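Local coordinates for Myo-inositol 2-dehydrogenase (Thermotoga maritima, PDB 3EZY), which catalyses the NAD(+)-dependent oxidation of myo-inositol to scyllo-inosose, probably as part of a myo-inositol degradation pathway, at residues 29-33 with 59-65. Sequence-based numbering, arbitrary orientation.
Sequences LYAIS and LIEDPNV
Within the NAD-binding Rossmann fold, the last residues of strand 27-33 pack against the end of helix 56-61 and the turn leading to strand 67-70, part of the beta-alpha-beta crossover from strand 51-53. The strand is extended except at Tyr30, where a psi of -37° breaks the alternation, so that Tyr30 and Ala31 both direct CA-to-CB toward 59-65, as does Ser33, while Ile32 points away. CA atoms come nearest for Ala31 and Leu59 (6.8 Å) and for Tyr30 and Val65 (7.1 Å).

The apolar part centres on Leu59, whose CD1 reaches Ala31 CB at 3.7 Å and Ser33 CB at 3.8 Å. Val65 CG2 lies 3.9 Å from Tyr30 CD2, and Tyr53 and Ile8 on neighbouring strands also touch Leu59.

After the helix, Asp62 opens a type I turn closed by Val65 N to Asp62 O (3.0 Å); Asp62 OD1 accepts Asn64 N at 2.8 Å, an Asx turn. Tyr30 chi1 t (171°) carries its ring to this turn. There Asn64 (chi1 m) sets CB over one ring face, 3.8 Å from the centroid in a CH-pi contact, and Asn64 ND2 donates to Tyr30 OH at 2.6 Å. Asp62 OD2, hydrogen-bonded to Tyr53 OH, sits at the ring edge, 3.3 Å from Tyr30 CE2.

Van der Waals packing thus dominates, while the Asn64-Tyr30 bond fixes the tyrosine end against the turn.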
loop_
_atom_site.group_PDB
_atom_site.type_symbol
_atom_site.label_atom_id
_atom_site.label_comp_id
_atom_site.label_asym_id
_atom_site.label_seq_id
_atom_site.Cartn_x
_atom_site.Cartn_y
_atom_site.Cartn_z
ATOM N N LEU A 29 0.774 -30.050 -29.480
ATOM C CA LEU A 29 1.711 -31.004 -28.913
ATOM C C LEU A 29 1.615 -32.309 -29.705
ATOM O O LEU A 29 0.663 -33.053 -29.539
ATOM C CB LEU A 29 1.352 -31.292 -27.466
ATOM C CG LEU A 29 2.286 -32.269 -26.737
ATOM C CD1 LEU A 29 3.738 -31.749 -26.687
ATOM C CD2 LEU A 29 1.757 -32.436 -25.354
ATOM N N TYR A 30 2.612 -32.573 -30.545
ATOM C CA TYR A 30 2.583 -33.740 -31.417
ATOM C C TYR A 30 3.408 -34.878 -30.853
ATOM O O TYR A 30 3.055 -36.047 -31.040
ATOM C CB TYR A 30 3.080 -33.385 -32.821
ATOM C CG TYR A 30 3.286 -34.579 -33.722
ATOM C CD1 TYR A 30 2.224 -35.136 -34.411
ATOM C CD2 TYR A 30 4.535 -35.151 -33.882
ATOM C CE1 TYR A 30 2.395 -36.227 -35.234
ATOM C CE2 TYR A 30 4.717 -36.243 -34.697
ATOM C CZ TYR A 30 3.643 -36.771 -35.375
ATOM O OH TYR A 30 3.815 -37.863 -36.212
ATOM N N ALA A 31 4.534 -34.550 -30.227
ATOM C CA ALA A 31 5.449 -35.583 -29.721
ATOM C C ALA A 31 6.075 -35.197 -28.400
ATOM O O ALA A 31 6.345 -34.031 -28.144
ATOM C CB ALA A 31 6.560 -35.886 -30.745
ATOM N N ILE A 32 6.333 -36.200 -27.574
ATOM C CA ILE A 32 7.071 -35.988 -26.352
ATOM C C ILE A 32 8.195 -37.003 -26.261
ATOM O O ILE A 32 8.146 -38.078 -26.891
ATOM C CB ILE A 32 6.152 -36.098 -25.091
ATOM C CG1 ILE A 32 5.361 -37.441 -25.079
ATOM C CG2 ILE A 32 5.264 -34.876 -24.975
ATOM C CD1 ILE A 32 4.613 -37.694 -23.781
ATOM N N SER A 33 9.219 -36.671 -25.489
ATOM C CA SER A 33 10.320 -37.589 -25.307
ATOM C C SER A 33 10.817 -37.397 -23.890
ATOM O O SER A 33 10.846 -36.267 -23.387
ATOM C CB SER A 33 11.460 -37.320 -26.303
ATOM O OG SER A 33 12.608 -38.099 -25.998
ATOM N N LEU A 59 12.686 -38.076 -31.971
ATOM C CA LEU A 59 11.738 -36.962 -31.978
ATOM C C LEU A 59 12.184 -35.860 -32.965
ATOM O O LEU A 59 11.411 -35.343 -33.800
ATOM C CB LEU A 59 11.551 -36.399 -30.531
ATOM C CG LEU A 59 10.545 -35.232 -30.397
ATOM C CD1 LEU A 59 9.815 -35.218 -29.030
ATOM C CD2 LEU A 59 11.207 -33.859 -30.693
ATOM N N ILE A 60 13.427 -35.444 -32.846
ATOM C CA ILE A 60 13.950 -34.392 -33.703
ATOM C C ILE A 60 13.873 -34.732 -35.201
ATOM O O ILE A 60 13.629 -33.854 -36.029
ATOM C CB ILE A 60 15.403 -34.081 -33.294
ATOM C CG1 ILE A 60 15.393 -33.377 -31.924
ATOM C CG2 ILE A 60 16.131 -33.298 -34.396
ATOM C CD1 ILE A 60 16.683 -33.488 -31.169
ATOM N N GLU A 61 14.088 -35.999 -35.548
ATOM C CA GLU A 61 14.101 -36.435 -36.969
ATOM C C GLU A 61 12.697 -36.732 -37.509
ATOM O O GLU A 61 12.493 -36.831 -38.717
ATOM C CB GLU A 61 15.063 -37.630 -37.145
ATOM C CG GLU A 61 16.552 -37.262 -36.921
ATOM C CD GLU A 61 17.419 -38.458 -36.522
ATOM O OE1 GLU A 61 17.092 -39.599 -36.909
ATOM O OE2 GLU A 61 18.437 -38.272 -35.823
ATOM N N ASP A 62 11.713 -36.842 -36.613
ATOM C CA ASP A 62 10.325 -37.017 -37.051
ATOM C C ASP A 62 9.897 -35.904 -37.999
ATOM O O ASP A 62 9.918 -34.736 -37.616
ATOM C CB ASP A 62 9.412 -37.017 -35.823
ATOM C CG ASP A 62 7.979 -37.445 -36.149
ATOM O OD1 ASP A 62 7.451 -37.073 -37.220
ATOM O OD2 ASP A 62 7.373 -38.151 -35.316
ATOM N N PRO A 63 9.480 -36.251 -39.250
ATOM C CA PRO A 63 9.212 -35.196 -40.211
ATOM C C PRO A 63 7.990 -34.402 -39.900
ATOM O O PRO A 63 7.818 -33.351 -40.467
ATOM C CB PRO A 63 9.012 -35.956 -41.539
ATOM C CG PRO A 63 8.671 -37.352 -41.118
ATOM C CD PRO A 63 9.528 -37.569 -39.912
ATOM N N ASN A 64 7.135 -34.880 -39.010
ATOM C CA ASN A 64 5.936 -34.149 -38.690
ATOM C C ASN A 64 6.277 -33.023 -37.698
ATOM O O ASN A 64 5.512 -32.086 -37.536
ATOM C CB ASN A 64 4.895 -35.101 -38.058
ATOM C CG ASN A 64 4.280 -36.055 -39.070
ATOM O OD1 ASN A 64 3.945 -35.639 -40.163
ATOM N ND2 ASN A 64 4.124 -37.317 -38.703
ATOM N N VAL A 65 7.410 -33.149 -37.018
ATOM C CA VAL A 65 7.808 -32.153 -35.989
ATOM C C VAL A 65 8.398 -30.872 -36.596
ATOM O O VAL A 65 9.418 -30.917 -37.239
ATOM C CB VAL A 65 8.830 -32.764 -34.988
ATOM C CG1 VAL A 65 9.416 -31.665 -34.039
ATOM C CG2 VAL A 65 8.190 -33.902 -34.171
#